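Local structure of glycosylation Associate Protein 1 (6OYC) at residues Asp317-Phe322 with Ile418-Tyr423; Arg94-Pro99 with Thr132-Phe137. The protein probably takes part, in complex with its partner proteins Gap2 and Gap3, in the glycosylation and secretion of streptococcal proteins through the accessory Sec system. One frame throughout, in Å; residues are numbered along the deposited sequence.

Interaction 1 of 2, residues Asp317-Phe322 with Ile418-Tyr423; sequences DLEIYF and INRLEY
One face of the Tyr321 ring carries a methyl group of Leu421: Leu421 CD2 stands 3.5 Å above the plane of the Tyr321 ring, shifted toward the rim and 19° off the normal, in a CH-pi contact with the ring centroid. Its closest ring atom is Tyr321 CD2, 3.6 Å from Leu421 CD2. At the edge of the same ring, near its plane, lies Arg420 CG, 4.1 Å from Tyr321 CE2. The second flat group, the Arg420 guanidinium, has Glu319 at its own edge. Arg420 NH1 lies 2.5 Å from Glu319 OE1 in a salt bridge whose hydrogen bond is weak, bent to 118° at the hydrogen; the shortness deserves caution. The Arg420 chain bends at chi2, which places CD, and crosses the extended Glu319 chain at about a right angle, the carboxylate and guanidinium planes 48° apart. Thr352 hydrogen-bonds the same OE1, and Tyr356 meets the Tyr321 hydroxyl. The setting is consistent with a Rossmann-like domain, as in the GT-B clan: the chain leads from helix 414-420 past strand 318-323 into the parallel neighbour 426-428, with Glu319 already bonded to Arg425 and Leu426 through the backbone. Nearby, one water donates to Asp317 O and to Tyr423 O, and accepts from Glu319 N at 2.8 Å.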
loop_
_atom_site.group_PDB
_atom_site.type_symbol
_atom_site.label_atom_id
_atom_site.label_comp_id
_atom_site.label_asym_id
_atom_site.label_seq_id
_atom_site.Cartn_x
_atom_site.Cartn_y
_atom_site.Cartn_z
ATOM N N ASP A 317 -13.642 27.663 -1.455
ATOM C CA ASP A 317 -12.271 27.542 -0.976
ATOM C C ASP A 317 -11.360 27.048 -2.094
ATOM O O ASP A 317 -11.771 26.276 -2.962
ATOM C CB ASP A 317 -12.212 26.579 0.211
ATOM C CG ASP A 317 -12.837 27.167 1.465
ATOM O OD1 ASP A 317 -13.005 28.402 1.511
ATOM O OD2 ASP A 317 -13.163 26.406 2.404
ATOM N N LEU A 318 -10.122 27.532 -2.096
ATOM C CA LEU A 318 -9.092 27.069 -3.034
ATOM C C LEU A 318 -8.024 26.390 -2.174
ATOM O O LEU A 318 -7.063 27.031 -1.732
ATOM C CB LEU A 318 -8.512 28.206 -3.865
ATOM C CG LEU A 318 -9.450 28.905 -4.852
ATOM C CD1 LEU A 318 -8.856 30.229 -5.285
ATOM C CD2 LEU A 318 -9.713 28.034 -6.062
ATOM N N GLU A 319 -8.210 25.097 -1.915
ATOM C CA GLU A 319 -7.436 24.413 -0.891
ATOM C C GLU A 319 -6.151 23.846 -1.484
ATOM O O GLU A 319 -6.185 23.068 -2.455
ATOM C CB GLU A 319 -8.258 23.310 -0.233
ATOM C CG GLU A 319 -7.624 22.781 1.048
ATOM C CD GLU A 319 -8.229 21.463 1.512
ATOM O OE1 GLU A 319 -7.591 20.784 2.354
ATOM O OE2 GLU A 319 -9.340 21.112 1.043
ATOM N N ILE A 320 -5.025 24.245 -0.896
ATOM C CA ILE A 320 -3.702 23.765 -1.275
ATOM C C ILE A 320 -3.303 22.643 -0.325
ATOM O O ILE A 320 -3.344 22.807 0.905
ATOM C CB ILE A 320 -2.660 24.900 -1.241
ATOM C CG1 ILE A 320 -3.062 26.041 -2.175
ATOM C CG2 ILE A 320 -1.261 24.368 -1.591
ATOM C CD1 ILE A 320 -2.005 27.101 -2.321
ATOM N N TYR A 321 -2.886 21.519 -0.900
ATOM C CA TYR A 321 -2.429 20.336 -0.171
ATOM C C TYR A 321 -0.903 20.316 -0.231
ATOM O O TYR A 321 -0.329 19.991 -1.273
ATOM C CB TYR A 321 -3.049 19.097 -0.827
ATOM C CG TYR A 321 -2.815 17.725 -0.211
ATOM C CD1 TYR A 321 -1.666 16.983 -0.511
ATOM C CD2 TYR A 321 -3.787 17.125 0.587
ATOM C CE1 TYR A 321 -1.479 15.707 0.029
ATOM C CE2 TYR A 321 -3.605 15.850 1.119
ATOM C CZ TYR A 321 -2.448 15.153 0.843
ATOM O OH TYR A 321 -2.252 13.895 1.365
ATOM N N PHE A 322 -0.240 20.674 0.875
ATOM C CA PHE A 322 1.192 21.004 0.880
ATOM C C PHE A 322 1.985 19.977 1.683
ATOM O O PHE A 322 1.952 19.981 2.924
ATOM C CB PHE A 322 1.409 22.409 1.439
ATOM C CG PHE A 322 2.773 23.006 1.138
ATOM C CD1 PHE A 322 3.936 22.444 1.652
ATOM C CD2 PHE A 322 2.885 24.170 0.382
ATOM C CE1 PHE A 322 5.184 23.025 1.403
ATOM C CE2 PHE A 322 4.141 24.754 0.126
ATOM C CZ PHE A 322 5.283 24.172 0.633
ATOM N N ILE A 418 -7.233 10.052 -0.024
ATOM C CA ILE A 418 -8.286 10.128 -1.020
ATOM C C ILE A 418 -9.384 11.062 -0.544
ATOM O O ILE A 418 -9.862 11.916 -1.303
ATOM C CB ILE A 418 -8.825 8.719 -1.326
ATOM C CG1 ILE A 418 -7.764 7.891 -2.063
ATOM C CG2 ILE A 418 -10.101 8.828 -2.143
ATOM C CD1 ILE A 418 -8.098 6.385 -2.179
ATOM N N ASN A 419 -9.778 10.945 0.727
ATOM C CA ASN A 419 -10.806 11.837 1.238
ATOM C C ASN A 419 -10.290 13.265 1.321
ATOM O O ASN A 419 -10.997 14.208 0.946
ATOM C CB ASN A 419 -11.308 11.350 2.589
ATOM C CG ASN A 419 -12.401 10.318 2.443
ATOM O OD1 ASN A 419 -13.585 10.651 2.386
ATOM N ND2 ASN A 419 -12.008 9.056 2.332
ATOM N N ARG A 420 -9.039 13.440 1.750
ATOM C CA ARG A 420 -8.527 14.790 1.933
ATOM C C ARG A 420 -8.368 15.512 0.590
ATOM O O ARG A 420 -8.505 16.738 0.528
ATOM C CB ARG A 420 -7.231 14.743 2.761
ATOM C CG ARG A 420 -6.931 16.065 3.559
ATOM C CD ARG A 420 -7.923 16.268 4.767
ATOM N NE ARG A 420 -7.579 17.310 5.754
ATOM C CZ ARG A 420 -7.435 18.625 5.513
ATOM N NH1 ARG A 420 -7.598 19.138 4.292
ATOM N NH2 ARG A 420 -7.119 19.443 6.515
ATOM N N LEU A 421 -8.168 14.774 -0.503
ATOM C CA LEU A 421 -7.958 15.361 -1.817
ATOM C C LEU A 421 -9.250 15.607 -2.580
ATOM O O LEU A 421 -9.198 16.163 -3.685
ATOM C CB LEU A 421 -7.051 14.456 -2.650
ATOM C CG LEU A 421 -5.577 14.522 -2.248
ATOM C CD1 LEU A 421 -4.768 13.428 -2.961
ATOM C CD2 LEU A 421 -4.998 15.900 -2.532
ATOM N N GLU A 422 -10.392 15.211 -2.017
ATOM C CA GLU A 422 -11.652 15.267 -2.754
ATOM C C GLU A 422 -11.901 16.652 -3.340
ATOM O O GLU A 422 -12.220 16.795 -4.522
ATOM C CB GLU A 422 -12.810 14.867 -1.834
ATOM C CG GLU A 422 -14.097 14.558 -2.581
ATOM C CD GLU A 422 -15.264 14.298 -1.649
ATOM O OE1 GLU A 422 -15.063 14.377 -0.414
ATOM O OE2 GLU A 422 -16.379 14.024 -2.156
ATOM N N TYR A 423 -11.760 17.686 -2.518
ATOM C CA TYR A 423 -12.069 19.047 -2.929
ATOM C C TYR A 423 -10.819 19.908 -3.083
ATOM O O TYR A 423 -10.929 21.131 -3.144
ATOM C CB TYR A 423 -13.053 19.684 -1.938
ATOM C CG TYR A 423 -14.401 18.974 -1.881
ATOM C CD1 TYR A 423 -15.338 19.132 -2.907
ATOM C CD2 TYR A 423 -14.731 18.135 -0.814
ATOM C CE1 TYR A 423 -16.566 18.475 -2.871
ATOM C CE2 TYR A 423 -15.953 17.473 -0.771
ATOM C CZ TYR A 423 -16.867 17.646 -1.800
ATOM O OH TYR A 423 -18.079 16.988 -1.757
HETATM O O HOH W 1 -10.402 23.581 -2.754
#

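Interaction 2 of 2, residues Arg94-Pro99 with Thr132-Phe137; sequences RQLNWP and THIDYF
Trp98 gives its indole NE1 to the carbonyl O of Phe93, a bond back into its own loop that helps to fix how the ring is turned as its other end meets strand 131-138. That far end, CH2 and CZ3, does the touching. Trp98 CH2 reaches Ile134 tip to tip, 4.0 Å from both CD1 and CG2 of Ile134, while Trp98 CZ3 lies 3.8 Å from CE2 of Tyr136, the two aromatic side chains sliding past each other in opposite directions. Leu96 also meets Ile134 tip to tip, Leu96 CD1 to Ile134 CD1 at 3.7 Å, and its CB lies over one face of the Trp98 ring. Between Leu96 and Trp98, Asn97 is the centre of an inverse gamma turn, which sets the two beside each other. In Tyr136 CG is anti to the backbone N (chi1 -156°); the hydroxyl meets Pro99 tip to tip, Tyr136 OH 3.7 Å from Pro99 CG. Ile134 and Tyr136, two residues apart, present their side chains on the same face of the strand, and Trp98 and Ile134 also touch Ala121 of the adjacent strand 118-125. The arrangement is that of a loop laying apolar side chains across one face of a meandering antiparallel sheet.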
loop_
_atom_site.group_PDB
_atom_site.type_symbol
_atom_site.label_atom_id
_atom_site.label_comp_id
_atom_site.label_asym_id
_atom_site.label_seq_id
_atom_site.Cartn_x
_atom_site.Cartn_y
_atom_site.Cartn_z
ATOM N N ARG A 94 -14.110 -7.895 24.095
ATOM C CA ARG A 94 -14.603 -7.813 25.465
ATOM C C ARG A 94 -15.299 -9.099 25.912
ATOM O O ARG A 94 -15.482 -9.312 27.115
ATOM C CB ARG A 94 -15.569 -6.621 25.609
ATOM C CG ARG A 94 -14.916 -5.254 25.534
ATOM C CD ARG A 94 -15.953 -4.149 25.576
ATOM N NE ARG A 94 -16.517 -3.990 26.916
ATOM C CZ ARG A 94 -16.034 -3.186 27.872
ATOM N NH1 ARG A 94 -14.957 -2.411 27.669
ATOM N NH2 ARG A 94 -16.651 -3.160 29.046
ATOM N N GLN A 95 -15.694 -9.955 24.976
ATOM C CA GLN A 95 -16.410 -11.181 25.305
ATOM C C GLN A 95 -15.534 -12.430 25.271
ATOM O O GLN A 95 -16.066 -13.546 25.321
ATOM C CB GLN A 95 -17.606 -11.334 24.366
ATOM C CG GLN A 95 -18.486 -10.107 24.450
ATOM C CD GLN A 95 -19.895 -10.346 24.012
ATOM O OE1 GLN A 95 -20.491 -11.388 24.306
ATOM N NE2 GLN A 95 -20.450 -9.378 23.292
ATOM N N LEU A 96 -14.211 -12.277 25.205
ATOM C CA LEU A 96 -13.315 -13.423 25.249
ATOM C C LEU A 96 -13.180 -13.942 26.684
ATOM O O LEU A 96 -13.579 -13.287 27.666
ATOM C CB LEU A 96 -11.943 -13.054 24.700
ATOM C CG LEU A 96 -12.011 -12.539 23.263
ATOM C CD1 LEU A 96 -10.654 -12.116 22.749
ATOM C CD2 LEU A 96 -12.611 -13.617 22.385
ATOM N N ASN A 97 -12.590 -15.134 26.802
ATOM C CA ASN A 97 -12.446 -15.790 28.101
ATOM C C ASN A 97 -11.220 -15.244 28.836
ATOM O O ASN A 97 -10.239 -15.941 29.085
ATOM C CB ASN A 97 -12.381 -17.302 27.934
ATOM C CG ASN A 97 -13.730 -17.907 27.627
ATOM O OD1 ASN A 97 -14.743 -17.467 28.137
ATOM N ND2 ASN A 97 -13.749 -18.900 26.769
ATOM N N TRP A 98 -11.297 -13.946 29.177
ATOM C CA TRP A 98 -10.262 -13.313 29.981
ATOM C C TRP A 98 -10.218 -13.953 31.368
ATOM O O TRP A 98 -11.213 -14.517 31.821
ATOM C CB TRP A 98 -10.539 -11.812 30.096
ATOM C CG TRP A 98 -10.524 -11.110 28.760
ATOM C CD1 TRP A 98 -11.592 -10.561 28.098
ATOM C CD2 TRP A 98 -9.383 -10.913 27.913
ATOM N NE1 TRP A 98 -11.184 -10.031 26.899
ATOM C CE2 TRP A 98 -9.832 -10.232 26.762
ATOM C CE3 TRP A 98 -8.025 -11.241 28.022
ATOM C CZ2 TRP A 98 -8.967 -9.867 25.724
ATOM C CZ3 TRP A 98 -7.168 -10.889 26.989
ATOM C CH2 TRP A 98 -7.641 -10.197 25.857
ATOM N N PRO A 99 -9.079 -13.888 32.060
ATOM C CA PRO A 99 -9.088 -14.214 33.498
ATOM C C PRO A 99 -10.139 -13.371 34.208
ATOM O O PRO A 99 -10.360 -12.209 33.862
ATOM C CB PRO A 99 -7.672 -13.854 33.963
ATOM C CG PRO A 99 -6.834 -13.794 32.695
ATOM C CD PRO A 99 -7.768 -13.393 31.599
ATOM N N THR A 132 -7.433 -7.448 15.129
ATOM C CA THR A 132 -6.394 -8.112 14.345
ATOM C C THR A 132 -5.519 -9.026 15.195
ATOM O O THR A 132 -5.307 -10.194 14.841
ATOM C CB THR A 132 -5.505 -7.083 13.637
ATOM O OG1 THR A 132 -5.119 -6.061 14.570
ATOM C CG2 THR A 132 -6.251 -6.453 12.468
ATOM N N HIS A 133 -4.999 -8.532 16.310
ATOM C CA HIS A 133 -4.214 -9.428 17.141
ATOM C C HIS A 133 -4.259 -8.987 18.597
ATOM O O HIS A 133 -4.546 -7.828 18.913
ATOM C CB HIS A 133 -2.762 -9.561 16.637
ATOM C CG HIS A 133 -1.951 -8.300 16.703
ATOM N ND1 HIS A 133 -1.864 -7.408 15.649
ATOM C CD2 HIS A 133 -1.118 -7.830 17.660
ATOM C CE1 HIS A 133 -1.040 -6.429 15.971
ATOM N NE2 HIS A 133 -0.567 -6.664 17.183
ATOM N N ILE A 134 -3.999 -9.953 19.480
ATOM C CA ILE A 134 -3.813 -9.691 20.900
ATOM C C ILE A 134 -2.426 -10.177 21.320
ATOM O O ILE A 134 -2.086 -11.359 21.130
ATOM C CB ILE A 134 -4.899 -10.363 21.748
ATOM C CG1 ILE A 134 -6.280 -9.820 21.388
ATOM C CG2 ILE A 134 -4.576 -10.203 23.214
ATOM C CD1 ILE A 134 -7.392 -10.715 21.868
ATOM N N ASP A 135 -1.630 -9.264 21.897
ATOM C CA ASP A 135 -0.383 -9.636 22.554
ATOM C C ASP A 135 -0.716 -10.060 23.973
ATOM O O ASP A 135 -1.258 -9.267 24.749
ATOM C CB ASP A 135 0.611 -8.479 22.572
ATOM C CG ASP A 135 1.144 -8.134 21.185
ATOM O OD1 ASP A 135 0.963 -8.932 20.230
ATOM O OD2 ASP A 135 1.740 -7.040 21.059
ATOM N N TYR A 136 -0.417 -11.306 24.308
ATOM C CA TYR A 136 -0.781 -11.872 25.595
ATOM C C TYR A 136 0.484 -12.011 26.429
ATOM O O TYR A 136 1.511 -12.488 25.935
ATOM C CB TYR A 136 -1.487 -13.214 25.411
ATOM C CG TYR A 136 -2.374 -13.583 26.564
ATOM C CD1 TYR A 136 -1.857 -14.214 27.690
ATOM C CD2 TYR A 136 -3.733 -13.312 26.528
ATOM C CE1 TYR A 136 -2.670 -14.549 28.749
ATOM C CE2 TYR A 136 -4.560 -13.658 27.578
ATOM C CZ TYR A 136 -4.029 -14.271 28.687
ATOM O OH TYR A 136 -4.863 -14.611 29.730
ATOM N N PHE A 137 0.416 -11.564 27.676
ATOM C CA PHE A 137 1.597 -11.353 28.494
ATOM C C PHE A 137 1.564 -12.276 29.691
ATOM O O PHE A 137 0.493 -12.655 30.165
ATOM C CB PHE A 137 1.699 -9.903 29.013
ATOM C CG PHE A 137 2.115 -8.928 27.972
ATOM C CD1 PHE A 137 1.199 -8.484 27.025
ATOM C CD2 PHE A 137 3.421 -8.453 27.935
ATOM C CE1 PHE A 137 1.578 -7.589 26.055
ATOM C CE2 PHE A 137 3.812 -7.557 26.959
ATOM C CZ PHE A 137 2.890 -7.131 26.005
#

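In the fold
Interactions 1 and 2 lie on different sheets of one chain, their centres 40 Å apart and their nearest atoms about 19 Å apart, so neither touches the other. Interaction 2 closes along the sequence before interaction 1 opens. It lies in the antiparallel sheet of strands 103-106 to 204-205, which is inserted, in sequence, between strands 73-75 and 229-233 of the first parallel sheet. Interaction 1 lies in the second parallel sheet, at strand 318-323; two such Rossmann-like sheets are consistent with the GT-B clan. The two contacts share no residue: 317-322/418-423 belongs to a parallel sheet with helices, 94-99/132-137 to the inserted antiparallel one.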